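Local atomic coordinates of carbohydrate kinase (Agrobacterium tumefaciens, PDB entry 2NWH), a protein that probably phosphorylates a sugar or similar small molecule with ATP as the phosphate donor, as other pfkB carbohydrate kinases of the ribokinase clan do. Residues R47-L52 against G260-I265; A60-D65 against D82-F87; D141-E146 against P170-K175; E235-H240 against E273-G278. All blocks are in the same frame, centred on the assembly; numbering follows the deposited sequence.

Contact 1 (R47-L52 against G260-I265)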
loop_
_atom_site.group_PDB
_atom_site.type_symbol
_atom_site.label_atom_id
_atom_site.label_comp_id
_atom_site.label_asym_id
_atom_site.label_seq_id
_atom_site.Cartn_x
_atom_site.Cartn_y
_atom_site.Cartn_z
ATOM N N ARG A 47 2.831 -6.717 4.985
ATOM C CA ARG A 47 2.491 -8.142 5.006
ATOM C C ARG A 47 2.787 -8.753 3.670
ATOM O O ARG A 47 3.350 -9.853 3.618
ATOM C CB ARG A 47 1.009 -8.332 5.369
ATOM C CG ARG A 47 0.741 -8.005 6.863
ATOM C CD ARG A 47 -0.600 -8.565 7.280
ATOM N NE ARG A 47 -1.743 -7.932 6.600
ATOM C CZ ARG A 47 -3.020 -8.115 6.939
ATOM N NH1 ARG A 47 -3.314 -9.000 7.893
ATOM N NH2 ARG A 47 -3.999 -7.482 6.273
ATOM N N ASN A 48 2.409 -8.075 2.596
ATOM C CA ASN A 48 2.612 -8.667 1.257
ATOM C C ASN A 48 4.076 -8.880 0.958
ATOM O O ASN A 48 4.454 -9.930 0.428
ATOM C CB ASN A 48 1.982 -7.821 0.144
ATOM C CG ASN A 48 0.458 -7.780 0.236
ATOM O OD1 ASN A 48 -0.138 -8.578 0.941
ATOM N ND2 ASN A 48 -0.166 -6.847 -0.484
ATOM N N LEU A 49 4.905 -7.875 1.264
ATOM C CA LEU A 49 6.338 -7.995 1.039
ATOM C C LEU A 49 6.941 -9.121 1.842
ATOM O O LEU A 49 7.821 -9.842 1.349
ATOM C CB LEU A 49 7.049 -6.654 1.347
ATOM C CG LEU A 49 6.710 -5.614 0.277
ATOM C CD1 LEU A 49 6.902 -4.154 0.825
ATOM C CD2 LEU A 49 7.487 -5.893 -1.028
ATOM N N SER A 50 6.494 -9.287 3.078
ATOM C CA SER A 50 6.940 -10.441 3.896
ATOM C C SER A 50 6.557 -11.806 3.280
ATOM O O SER A 50 7.381 -12.761 3.196
ATOM C CB SER A 50 6.435 -10.274 5.335
ATOM O OG SER A 50 6.942 -11.298 6.165
ATOM N N ARG A 51 5.332 -11.873 2.793
ATOM C CA ARG A 51 4.829 -13.073 2.071
ATOM C C ARG A 51 5.635 -13.414 0.837
ATOM O O ARG A 51 5.691 -14.585 0.447
ATOM C CB ARG A 51 3.382 -12.832 1.641
ATOM C CG ARG A 51 2.411 -12.988 2.829
ATOM C CD ARG A 51 1.040 -12.416 2.497
ATOM N NE ARG A 51 0.213 -12.438 3.711
ATOM C CZ ARG A 51 -0.684 -11.521 4.010
ATOM N NH1 ARG A 51 -0.886 -10.513 3.167
ATOM N NH2 ARG A 51 -1.395 -11.630 5.144
ATOM N N LEU A 52 6.222 -12.383 0.235
ATOM C CA LEU A 52 7.095 -12.535 -0.931
ATOM C C LEU A 52 8.567 -12.727 -0.569
ATOM O O LEU A 52 9.426 -12.748 -1.446
ATOM C CB LEU A 52 6.920 -11.342 -1.861
ATOM C CG LEU A 52 5.513 -11.145 -2.417
ATOM C CD1 LEU A 52 5.565 -9.918 -3.264
ATOM C CD2 LEU A 52 5.040 -12.405 -3.238
ATOM N N GLY A 260 4.114 -6.490 -5.379
ATOM C CA GLY A 260 4.699 -7.345 -6.414
ATOM C C GLY A 260 5.697 -6.571 -7.253
ATOM O O GLY A 260 6.779 -7.076 -7.572
ATOM N N TYR A 261 5.348 -5.326 -7.563
ATOM C CA TYR A 261 6.257 -4.464 -8.330
ATOM C C TYR A 261 7.521 -4.133 -7.544
ATOM O O TYR A 261 8.638 -4.304 -8.044
ATOM C CB TYR A 261 5.524 -3.188 -8.743
ATOM C CG TYR A 261 6.311 -2.323 -9.686
ATOM C CD1 TYR A 261 6.159 -2.463 -11.067
ATOM C CD2 TYR A 261 7.238 -1.370 -9.200
ATOM C CE1 TYR A 261 6.880 -1.671 -11.953
ATOM C CE2 TYR A 261 7.972 -0.563 -10.094
ATOM C CZ TYR A 261 7.787 -0.734 -11.465
ATOM O OH TYR A 261 8.478 0.044 -12.381
ATOM N N LEU A 262 7.362 -3.680 -6.301
ATOM C CA LEU A 262 8.484 -3.313 -5.463
ATOM C C LEU A 262 9.332 -4.534 -5.187
ATOM O O LEU A 262 10.544 -4.445 -5.228
ATOM C CB LEU A 262 7.968 -2.658 -4.177
ATOM C CG LEU A 262 8.992 -2.142 -3.193
ATOM C CD1 LEU A 262 9.751 -1.048 -3.916
ATOM C CD2 LEU A 262 8.251 -1.592 -2.001
ATOM N N ALA A 263 8.708 -5.705 -4.967
ATOM C CA ALA A 263 9.489 -6.930 -4.794
ATOM C C ALA A 263 10.359 -7.195 -5.998
ATOM O O ALA A 263 11.528 -7.572 -5.845
ATOM C CB ALA A 263 8.630 -8.124 -4.503
ATOM N N ALA A 264 9.805 -7.018 -7.202
ATOM C CA ALA A 264 10.589 -7.200 -8.432
ATOM C C ALA A 264 11.765 -6.217 -8.566
ATOM O O ALA A 264 12.863 -6.633 -8.916
ATOM C CB ALA A 264 9.720 -7.176 -9.654
ATOM N N ILE A 265 11.527 -4.936 -8.305
ATOM C CA ILE A 265 12.593 -3.913 -8.380
ATOM C C ILE A 265 13.705 -4.190 -7.351
ATOM O O ILE A 265 14.887 -4.066 -7.649
ATOM C CB ILE A 265 12.035 -2.462 -8.204
ATOM C CG1 ILE A 265 11.059 -2.077 -9.343
ATOM C CG2 ILE A 265 13.194 -1.417 -8.065
ATOM C CD1 ILE A 265 11.640 -2.089 -10.806
#
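Among the flat groups, the guanidinium of Arg51 lies on the flank of helix 41-51 away from the second helix. Over one face, toward the rim, sits CB of Arg47, 3.5 Å above the plane, while the edge is met in plane by OD1 of Asn48, one turn earlier. The bond from Arg51 NH1 to Asn48 OD1 is weak, for although the atoms are 3.0 Å apart the angle at the hydrogen is only 126°. The amide of Asn48 thus has a partner at each end, the firmer being Asp255 at the start of helix 255-266, which accepts from ND2.

The contact proper is wholly apolar. Leu49 has CG anti to its carbonyl carbon (chi1 -71°), which lets both methyls reach across: CD1 meets CD2 of Leu262 at 4.0 Å, the two side chains crossing at about a right angle, and CD2 lies 4.1 Å from the backbone N of Ala263. Leu52, just past the helix end, extends its chain so that CD1 touches CB of Ala263 at 3.8 Å and CA of Gly260 at 4.2 Å. Small residues suit these two places, because a leucine methyl can settle directly against the helix backbone. On the side of the sheet, Leu49 touches Leu139 and Leu262 touches Phe137, both of strand 137-141. Two neighbouring helices laid on one face of a central sheet are characteristic of the three-layer alpha/beta core of ribokinase-like kinases, here joining the helix after the glycine-rich Gly40-Gly42 region to the helix that Asp255 opens.

Contact 2 (A60-D65 against D82-F87)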
loop_
_atom_site.group_PDB
_atom_site.type_symbol
_atom_site.label_atom_id
_atom_site.label_comp_id
_atom_site.label_asym_id
_atom_site.label_seq_id
_atom_site.Cartn_x
_atom_site.Cartn_y
_atom_site.Cartn_z
ATOM N N ALA A 60 4.289 2.084 12.773
ATOM C CA ALA A 60 3.012 2.785 12.654
ATOM C C ALA A 60 2.577 3.360 14.008
ATOM O O ALA A 60 2.772 2.698 15.044
ATOM C CB ALA A 60 1.967 1.846 12.149
ATOM N N PRO A 61 1.945 4.545 14.008
ATOM C CA PRO A 61 1.351 5.077 15.261
ATOM C C PRO A 61 0.374 4.034 15.778
ATOM O O PRO A 61 -0.352 3.400 14.988
ATOM C CB PRO A 61 0.633 6.347 14.806
ATOM C CG PRO A 61 1.487 6.844 13.629
ATOM C CD PRO A 61 1.716 5.481 12.882
ATOM N N ARG A 62 0.414 3.776 17.076
ATOM C CA ARG A 62 -0.360 2.685 17.658
ATOM C C ARG A 62 -0.915 3.173 19.002
ATOM O O ARG A 62 -0.228 3.861 19.742
ATOM C CB ARG A 62 0.555 1.502 17.906
ATOM C CG ARG A 62 -0.048 0.292 18.569
ATOM C CD ARG A 62 -1.040 -0.490 17.647
ATOM N NE ARG A 62 -0.420 -0.781 16.324
ATOM C CZ ARG A 62 0.522 -1.704 16.095
ATOM N NH1 ARG A 62 0.987 -2.502 17.059
ATOM N NH2 ARG A 62 1.022 -1.823 14.867
ATOM N N GLY A 63 -2.124 2.750 19.334
ATOM C CA GLY A 63 -2.688 3.022 20.665
ATOM C C GLY A 63 -2.296 2.026 21.757
ATOM O O GLY A 63 -1.726 0.979 21.478
ATOM N N GLY A 64 -2.645 2.316 23.009
ATOM C CA GLY A 64 -2.360 1.378 24.073
ATOM C C GLY A 64 -3.479 0.373 24.310
ATOM O O GLY A 64 -3.752 0.045 25.462
ATOM N N ASP A 65 -4.132 -0.099 23.248
ATOM C CA ASP A 65 -5.380 -0.868 23.357
ATOM C C ASP A 65 -5.316 -2.277 22.792
ATOM O O ASP A 65 -4.359 -2.674 22.103
ATOM C CB ASP A 65 -6.547 -0.090 22.703
ATOM C CG ASP A 65 -6.198 0.438 21.287
ATOM O OD1 ASP A 65 -5.194 -0.015 20.689
ATOM O OD2 ASP A 65 -6.946 1.295 20.766
ATOM N N ASP A 82 6.861 -5.853 13.985
ATOM C CA ASP A 82 6.019 -4.713 14.372
ATOM C C ASP A 82 6.747 -3.952 15.452
ATOM O O ASP A 82 6.832 -4.436 16.585
ATOM C CB ASP A 82 4.720 -5.204 14.997
ATOM C CG ASP A 82 3.757 -4.064 15.319
ATOM O OD1 ASP A 82 3.536 -3.187 14.446
ATOM O OD2 ASP A 82 3.199 -4.067 16.441
ATOM N N THR A 83 7.257 -2.774 15.119
ATOM C CA THR A 83 7.842 -1.881 16.151
ATOM C C THR A 83 7.031 -0.581 16.148
ATOM O O THR A 83 7.373 0.359 15.477
ATOM C CB THR A 83 9.381 -1.623 15.925
ATOM O OG1 THR A 83 9.610 -1.032 14.646
ATOM C CG2 THR A 83 10.203 -2.917 15.998
ATOM N N PRO A 84 5.913 -0.544 16.887
ATOM C CA PRO A 84 4.953 0.555 16.774
ATOM C C PRO A 84 5.416 1.833 17.451
ATOM O O PRO A 84 6.218 1.807 18.428
ATOM C CB PRO A 84 3.702 -0.006 17.472
ATOM C CG PRO A 84 4.289 -0.925 18.538
ATOM C CD PRO A 84 5.474 -1.576 17.859
ATOM N N PHE A 85 4.919 2.961 16.941
ATOM C CA PHE A 85 5.075 4.262 17.630
ATOM C C PHE A 85 3.903 4.374 18.610
ATOM O O PHE A 85 2.863 4.950 18.307
ATOM C CB PHE A 85 5.126 5.443 16.632
ATOM C CG PHE A 85 6.021 6.604 17.090
ATOM C CD1 PHE A 85 6.950 7.166 16.214
ATOM C CD2 PHE A 85 5.938 7.101 18.397
ATOM C CE1 PHE A 85 7.808 8.221 16.609
ATOM C CE2 PHE A 85 6.757 8.174 18.809
ATOM C CZ PHE A 85 7.711 8.729 17.923
ATOM N N THR A 86 4.069 3.784 19.790
ATOM C CA THR A 86 2.955 3.582 20.766
ATOM C C THR A 86 2.658 4.812 21.593
ATOM O O THR A 86 3.601 5.433 22.163
ATOM C CB THR A 86 3.297 2.413 21.748
ATOM O OG1 THR A 86 3.521 1.229 20.973
ATOM C CG2 THR A 86 2.177 2.136 22.752
ATOM N N PHE A 87 1.363 5.169 21.670
ATOM C CA PHE A 87 0.873 6.241 22.555
ATOM C C PHE A 87 -0.152 5.646 23.484
ATOM O O PHE A 87 -1.300 5.422 23.103
ATOM C CB PHE A 87 0.280 7.416 21.775
ATOM C CG PHE A 87 1.254 8.014 20.835
ATOM C CD1 PHE A 87 2.181 8.954 21.294
ATOM C CD2 PHE A 87 1.287 7.595 19.506
ATOM C CE1 PHE A 87 3.155 9.510 20.425
ATOM C CE2 PHE A 87 2.243 8.162 18.598
ATOM C CZ PHE A 87 3.176 9.099 19.081
HETATM O O HOH W 1 4.363 -0.651 13.962
#
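Arg62 and Asp82 reach toward each other tip to tip, their guanidinium and carboxylate planes only 12° from coplanar. The grip is end-on and double: Arg62 NH1 donates to Asp82 OD2 at 2.8 Å and Arg62 NH2 to Asp82 OD1 at 2.9 Å, each oxygen using its syn lone pair. Bends at chi2 and chi3 turn the arginine back along its own strand to reach this acid, and Pro84 crosses it obliquely, with CB 3.5 Å from CB of Arg62 and also over one guanidinium face. Asp82 OD1 accepts a further hydrogen bond from a water, which itself accepts one from Ala60 N, so the water links the carboxylate to the backbone. Val71 and Ala72 of helix 66-77 pack on the arginine, a long residue whose charge, in a buried place, is paired by Asp82.

Pro61, Phe85 and Phe87 lie on the other face of the sheet, where Phe85 meets Phe118 edge-to-face. Parallel pairing binds the strands: Phe85 N donates to Ala60 O at 2.9 Å, Arg62 N to Phe85 O at 3.0 Å, and Phe87 N to Arg62 O at 2.8 Å, the last nearly along the carbonyl axis. Strand 55-63, helix 66-77 and outermost strand 81-87 form a classical beta-alpha-beta unit.

Contact 3 (D141-E146 against P170-K175)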
loop_
_atom_site.group_PDB
_atom_site.type_symbol
_atom_site.label_atom_id
_atom_site.label_comp_id
_atom_site.label_asym_id
_atom_site.label_seq_id
_atom_site.Cartn_x
_atom_site.Cartn_y
_atom_site.Cartn_z
ATOM N N ASP A 141 3.404 5.491 3.309
ATOM C CA ASP A 141 2.157 5.806 2.676
ATOM C C ASP A 141 1.719 7.211 3.093
ATOM O O ASP A 141 2.271 7.822 4.034
ATOM C CB ASP A 141 1.094 4.748 2.891
ATOM C CG ASP A 141 0.594 4.705 4.334
ATOM O OD1 ASP A 141 0.635 5.754 5.021
ATOM O OD2 ASP A 141 0.144 3.632 4.771
ATOM N N ALA A 142 0.725 7.708 2.363
ATOM C CA ALA A 142 0.316 9.082 2.527
ATOM C C ALA A 142 -0.660 9.255 3.703
ATOM O O ALA A 142 -1.300 10.308 3.816
ATOM C CB ALA A 142 -0.256 9.638 1.172
ATOM N N ASN A 143 -0.755 8.241 4.583
ATOM C CA ASN A 143 -1.432 8.409 5.883
ATOM C C ASN A 143 -0.641 9.312 6.825
ATOM O O ASN A 143 -1.205 9.930 7.752
ATOM C CB ASN A 143 -1.671 7.077 6.606
ATOM C CG ASN A 143 -2.789 6.278 6.013
ATOM O OD1 ASN A 143 -2.602 5.113 5.620
ATOM N ND2 ASN A 143 -3.967 6.890 5.927
ATOM N N LEU A 144 0.673 9.348 6.633
ATOM C CA LEU A 144 1.542 10.193 7.461
ATOM C C LEU A 144 1.340 11.665 7.075
ATOM O O LEU A 144 1.005 11.977 5.936
ATOM C CB LEU A 144 3.018 9.852 7.221
ATOM C CG LEU A 144 3.529 8.431 7.514
ATOM C CD1 LEU A 144 5.030 8.374 7.191
ATOM C CD2 LEU A 144 3.260 8.004 8.931
ATOM N N PRO A 145 1.553 12.581 8.018
ATOM C CA PRO A 145 1.425 14.010 7.686
ATOM C C PRO A 145 2.310 14.481 6.518
ATOM O O PRO A 145 3.389 13.932 6.313
ATOM C CB PRO A 145 1.891 14.697 8.978
ATOM C CG PRO A 145 1.517 13.711 10.069
ATOM C CD PRO A 145 1.888 12.374 9.442
ATOM N N GLU A 146 1.857 15.518 5.790
ATOM C CA GLU A 146 2.636 16.084 4.690
ATOM C C GLU A 146 4.077 16.419 5.090
ATOM O O GLU A 146 5.027 15.951 4.432
ATOM C CB GLU A 146 1.912 17.295 4.047
ATOM C CG GLU A 146 2.742 18.091 3.021
ATOM C CD GLU A 146 1.877 18.951 2.077
ATOM O OE1 GLU A 146 0.630 18.844 2.121
ATOM O OE2 GLU A 146 2.452 19.720 1.265
ATOM N N PRO A 170 -6.974 10.030 -3.507
ATOM C CA PRO A 170 -6.674 11.298 -4.193
ATOM C C PRO A 170 -6.467 12.441 -3.191
ATOM O O PRO A 170 -5.563 13.266 -3.368
ATOM C CB PRO A 170 -7.899 11.555 -5.074
ATOM C CG PRO A 170 -8.879 10.481 -4.789
ATOM C CD PRO A 170 -8.291 9.477 -3.875
ATOM N N ALA A 171 -7.276 12.456 -2.133
ATOM C CA ALA A 171 -7.132 13.437 -1.055
ATOM C C ALA A 171 -5.746 13.401 -0.402
ATOM O O ALA A 171 -5.159 14.452 -0.128
ATOM C CB ALA A 171 -8.232 13.253 -0.009
ATOM N N LYS A 172 -5.225 12.199 -0.159
ATOM C CA LYS A 172 -3.980 12.037 0.584
ATOM C C LYS A 172 -2.754 12.198 -0.301
ATOM O O LYS A 172 -1.741 12.727 0.154
ATOM C CB LYS A 172 -3.958 10.697 1.322
ATOM C CG LYS A 172 -4.887 10.665 2.548
ATOM C CD LYS A 172 -4.646 9.433 3.408
ATOM C CE LYS A 172 -5.943 8.851 3.978
ATOM N NZ LYS A 172 -6.558 9.700 5.036
ATOM N N ALA A 173 -2.853 11.763 -1.561
ATOM C CA ALA A 173 -1.742 11.826 -2.520
ATOM C C ALA A 173 -0.998 13.170 -2.552
ATOM O O ALA A 173 0.237 13.194 -2.614
ATOM C CB ALA A 173 -2.231 11.464 -3.928
ATOM N N VAL A 174 -1.760 14.271 -2.512
ATOM C CA VAL A 174 -1.195 15.631 -2.589
ATOM C C VAL A 174 -0.118 15.890 -1.512
ATOM O O VAL A 174 0.813 16.677 -1.713
ATOM C CB VAL A 174 -2.299 16.715 -2.505
ATOM C CG1 VAL A 174 -3.293 16.569 -3.645
ATOM C CG2 VAL A 174 -3.012 16.664 -1.149
ATOM N N LYS A 175 -0.235 15.187 -0.389
ATOM C CA LYS A 175 0.710 15.271 0.734
ATOM C C LYS A 175 2.140 14.852 0.362
ATOM O O LYS A 175 3.099 15.113 1.134
ATOM C CB LYS A 175 0.208 14.408 1.889
ATOM C CG LYS A 175 -1.114 14.904 2.498
ATOM C CD LYS A 175 -1.856 13.838 3.314
ATOM C CE LYS A 175 -1.224 13.603 4.652
ATOM N NZ LYS A 175 -1.921 12.600 5.524
#
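Pro170 opens the second segment by packing on helix 190-197, and the meeting with residues 141-146 starts at Lys172. Its CB lies 3.9 Å from CB of Ala142, and its chain then runs alongside the carbonyl of that residue, CD 3.5 Å from Ala142 O, before the tip crosses Asn143 obliquely. A small alanine suits this spot because its CB also sits 3.6 Å from the backbone oxygen of Lys172.

What Lys172 packs against is a type I turn from Asp141 to Leu144 that leaves the parallel strand 137-141 of the alpha/beta fold. An Asx turn shapes it, with Asn143 N donating to Asp141 OD1 at 2.9 Å; the other oxygen, OD2, accepts from Gly11 and Gly42.

Ala173 points away toward Leu196. Lys175, its N bonded to Lys172 O, then sends its side chain back across the turn, bent at chi3 (76°), so that NZ donates to Ala142 O at 2.9 Å and, weakly, to Leu144 O at 3.0 Å. A lysine fits here because its long chain carries several N-H donors to converging carbonyls. Beside its backbone, the extended Glu146, in one of two conformers, lays CG 3.5 Å from Lys175 O.

Contact 4 (E235-H240 against E273-G278)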
loop_
_atom_site.group_PDB
_atom_site.type_symbol
_atom_site.label_atom_id
_atom_site.label_comp_id
_atom_site.label_asym_id
_atom_site.label_seq_id
_atom_site.Cartn_x
_atom_site.Cartn_y
_atom_site.Cartn_z
ATOM N N GLU A 235 12.998 5.126 -18.591
ATOM C CA GLU A 235 12.207 4.092 -19.247
ATOM C C GLU A 235 10.734 4.135 -18.861
ATOM O O GLU A 235 10.377 4.596 -17.780
ATOM C CB GLU A 235 12.760 2.713 -18.883
ATOM C CG GLU A 235 14.187 2.447 -19.331
ATOM C CD GLU A 235 14.728 1.107 -18.827
ATOM O OE1 GLU A 235 14.755 0.889 -17.588
ATOM O OE2 GLU A 235 15.137 0.286 -19.683
ATOM N N LYS A 236 9.882 3.615 -19.735
ATOM C CA LYS A 236 8.497 3.348 -19.376
ATOM C C LYS A 236 8.030 2.044 -20.036
ATOM O O LYS A 236 8.576 1.609 -21.061
ATOM C CB LYS A 236 7.586 4.531 -19.721
ATOM C CG LYS A 236 7.583 4.899 -21.216
ATOM C CD LYS A 236 6.814 6.182 -21.475
ATOM C CE LYS A 236 6.757 6.511 -22.967
ATOM N NZ LYS A 236 5.816 7.630 -23.237
ATOM N N ALA A 237 7.049 1.403 -19.415
ATOM C CA ALA A 237 6.460 0.199 -19.953
ATOM C C ALA A 237 4.967 0.207 -19.699
ATOM O O ALA A 237 4.465 0.957 -18.863
ATOM C CB ALA A 237 7.124 -1.048 -19.370
ATOM N N ILE A 238 4.257 -0.635 -20.434
ATOM C CA ILE A 238 2.804 -0.668 -20.383
ATOM C C ILE A 238 2.315 -2.106 -20.530
ATOM O O ILE A 238 2.975 -2.921 -21.172
ATOM C CB ILE A 238 2.200 0.266 -21.466
ATOM C CG1 ILE A 238 0.774 0.667 -21.125
ATOM C CG2 ILE A 238 2.328 -0.315 -22.895
ATOM C CD1 ILE A 238 0.571 2.132 -21.297
ATOM N N LEU A 239 1.160 -2.406 -19.944
ATOM C CA LEU A 239 0.557 -3.727 -20.090
ATOM C C LEU A 239 -0.407 -3.853 -21.302
ATOM O O LEU A 239 -1.243 -2.983 -21.551
ATOM C CB LEU A 239 -0.150 -4.082 -18.786
ATOM C CG LEU A 239 -0.016 -5.457 -18.118
ATOM C CD1 LEU A 239 1.425 -5.814 -17.761
ATOM C CD2 LEU A 239 -0.865 -5.406 -16.841
ATOM N N HIS A 240 -0.279 -4.943 -22.054
ATOM C CA HIS A 240 -1.208 -5.238 -23.148
ATOM C C HIS A 240 -2.608 -5.627 -22.638
ATOM O O HIS A 240 -2.746 -6.081 -21.490
ATOM C CB HIS A 240 -0.647 -6.343 -24.070
ATOM C CG HIS A 240 0.625 -5.968 -24.770
ATOM N ND1 HIS A 240 1.391 -6.883 -25.461
ATOM C CD2 HIS A 240 1.273 -4.780 -24.874
ATOM C CE1 HIS A 240 2.448 -6.275 -25.970
ATOM N NE2 HIS A 240 2.403 -5.000 -25.623
ATOM N N GLU A 273 9.487 -6.481 -16.379
ATOM C CA GLU A 273 9.359 -7.612 -15.452
ATOM C C GLU A 273 8.631 -7.268 -14.124
ATOM O O GLU A 273 7.797 -8.043 -13.636
ATOM C CB GLU A 273 10.743 -8.176 -15.143
ATOM C CG GLU A 273 11.500 -8.718 -16.346
ATOM C CD GLU A 273 12.943 -9.145 -16.021
ATOM O OE1 GLU A 273 13.663 -8.404 -15.309
ATOM O OE2 GLU A 273 13.362 -10.231 -16.494
ATOM N N ALA A 274 8.940 -6.105 -13.561
ATOM C CA ALA A 274 8.280 -5.609 -12.336
ATOM C C ALA A 274 6.801 -5.354 -12.595
ATOM O O ALA A 274 5.928 -5.676 -11.779
ATOM C CB ALA A 274 8.967 -4.365 -11.860
ATOM N N LEU A 275 6.503 -4.835 -13.772
ATOM C CA LEU A 275 5.129 -4.595 -14.166
ATOM C C LEU A 275 4.321 -5.897 -14.159
ATOM O O LEU A 275 3.213 -5.957 -13.595
ATOM C CB LEU A 275 5.113 -4.068 -15.597
ATOM C CG LEU A 275 4.159 -2.923 -15.923
ATOM C CD1 LEU A 275 4.330 -2.489 -17.401
ATOM C CD2 LEU A 275 2.770 -3.365 -15.650
ATOM N N ARG A 276 4.864 -6.918 -14.822
ATOM C CA ARG A 276 4.171 -8.218 -14.893
ATOM C C ARG A 276 4.066 -8.912 -13.534
ATOM O O ARG A 276 3.071 -9.608 -13.297
ATOM C CB ARG A 276 4.811 -9.128 -15.930
ATOM C CG ARG A 276 4.592 -8.588 -17.361
ATOM C CD ARG A 276 5.025 -9.594 -18.411
ATOM N NE ARG A 276 4.086 -10.713 -18.474
ATOM C CZ ARG A 276 4.394 -11.968 -18.159
ATOM N NH1 ARG A 276 5.613 -12.269 -17.739
ATOM N NH2 ARG A 276 3.477 -12.924 -18.280
ATOM N N GLN A 277 5.077 -8.757 -12.672
ATOM C CA GLN A 277 4.988 -9.362 -11.329
ATOM C C GLN A 277 3.918 -8.689 -10.481
ATOM O O GLN A 277 3.164 -9.375 -9.749
ATOM C CB GLN A 277 6.329 -9.365 -10.567
ATOM C CG GLN A 277 6.164 -9.982 -9.160
ATOM C CD GLN A 277 7.462 -10.284 -8.442
ATOM O OE1 GLN A 277 8.283 -11.094 -8.902
ATOM N NE2 GLN A 277 7.658 -9.641 -7.312
ATOM N N GLY A 278 3.852 -7.354 -10.564
ATOM C CA GLY A 278 2.851 -6.585 -9.836
ATOM C C GLY A 278 1.453 -6.966 -10.310
ATOM O O GLY A 278 0.529 -7.167 -9.502
#
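Strand 236-239 belongs to the antiparallel end of the large central sheet, and helix 271-286 lies against it as part of a helical layer. The short axes approach to 8.7 Å, and their N-to-C directions differ by 34°.

Leu275 carries the contact, its CB directed at the strand and its two methyls spread over different residues. CD1 settles on the strand backbone at the Ala237-Ile238 peptide, 3.6 Å from both Ala237 C and Ile238 N, and 3.7 Å from CB of Ala237. Alanine suits that position, since a single methyl leaves the main chain within reach of the leucine. CD2 meets CD1 of Leu239 at 3.5 Å, the two side chains sliding past each other in opposite directions. Both leucines have a first torsion well away from a staggered value (chi1 -138° for Leu275, -135° for Leu239), consistent with a fit that is slightly strained.

Leu239 CD1 also touches the aliphatic CG of Arg276 at 4.2 Å, while that arginine's NH2 and NE donate to the carbonyls of Val308 and Pro309. Val228 and Ala230 of the adjoining strand 227-231 extend the bed for Leu275. Such branched aliphatic packing of helix on sheet is the usual layer-to-layer join of an alpha/beta sandwich like the ribokinase fold.

How the contacts relate
Contacts 2 and 4 mark distant regions of the same ten-stranded sheet: contact 2 pairs its outermost strand 81-87 with 55-63, contact 4 lays helix 271-286 on strand 236-239, and their centres are 36 Å apart. Contact 3 follows strands 137-141 and 163-166 in the middle of that sheet. Contacts 2, 3 and 4 come in series along the chain, with 2 and 3 both falling between the two segments of contact 1, whose own span crosses that of contact 4. Contacts 1 and 4, centres 15 Å apart, touch through successive helices 255-266 and 271-286, where Gln277 meets Gly260 and Ala263. Contact 1 thus ties early and late parts of one kinase core together.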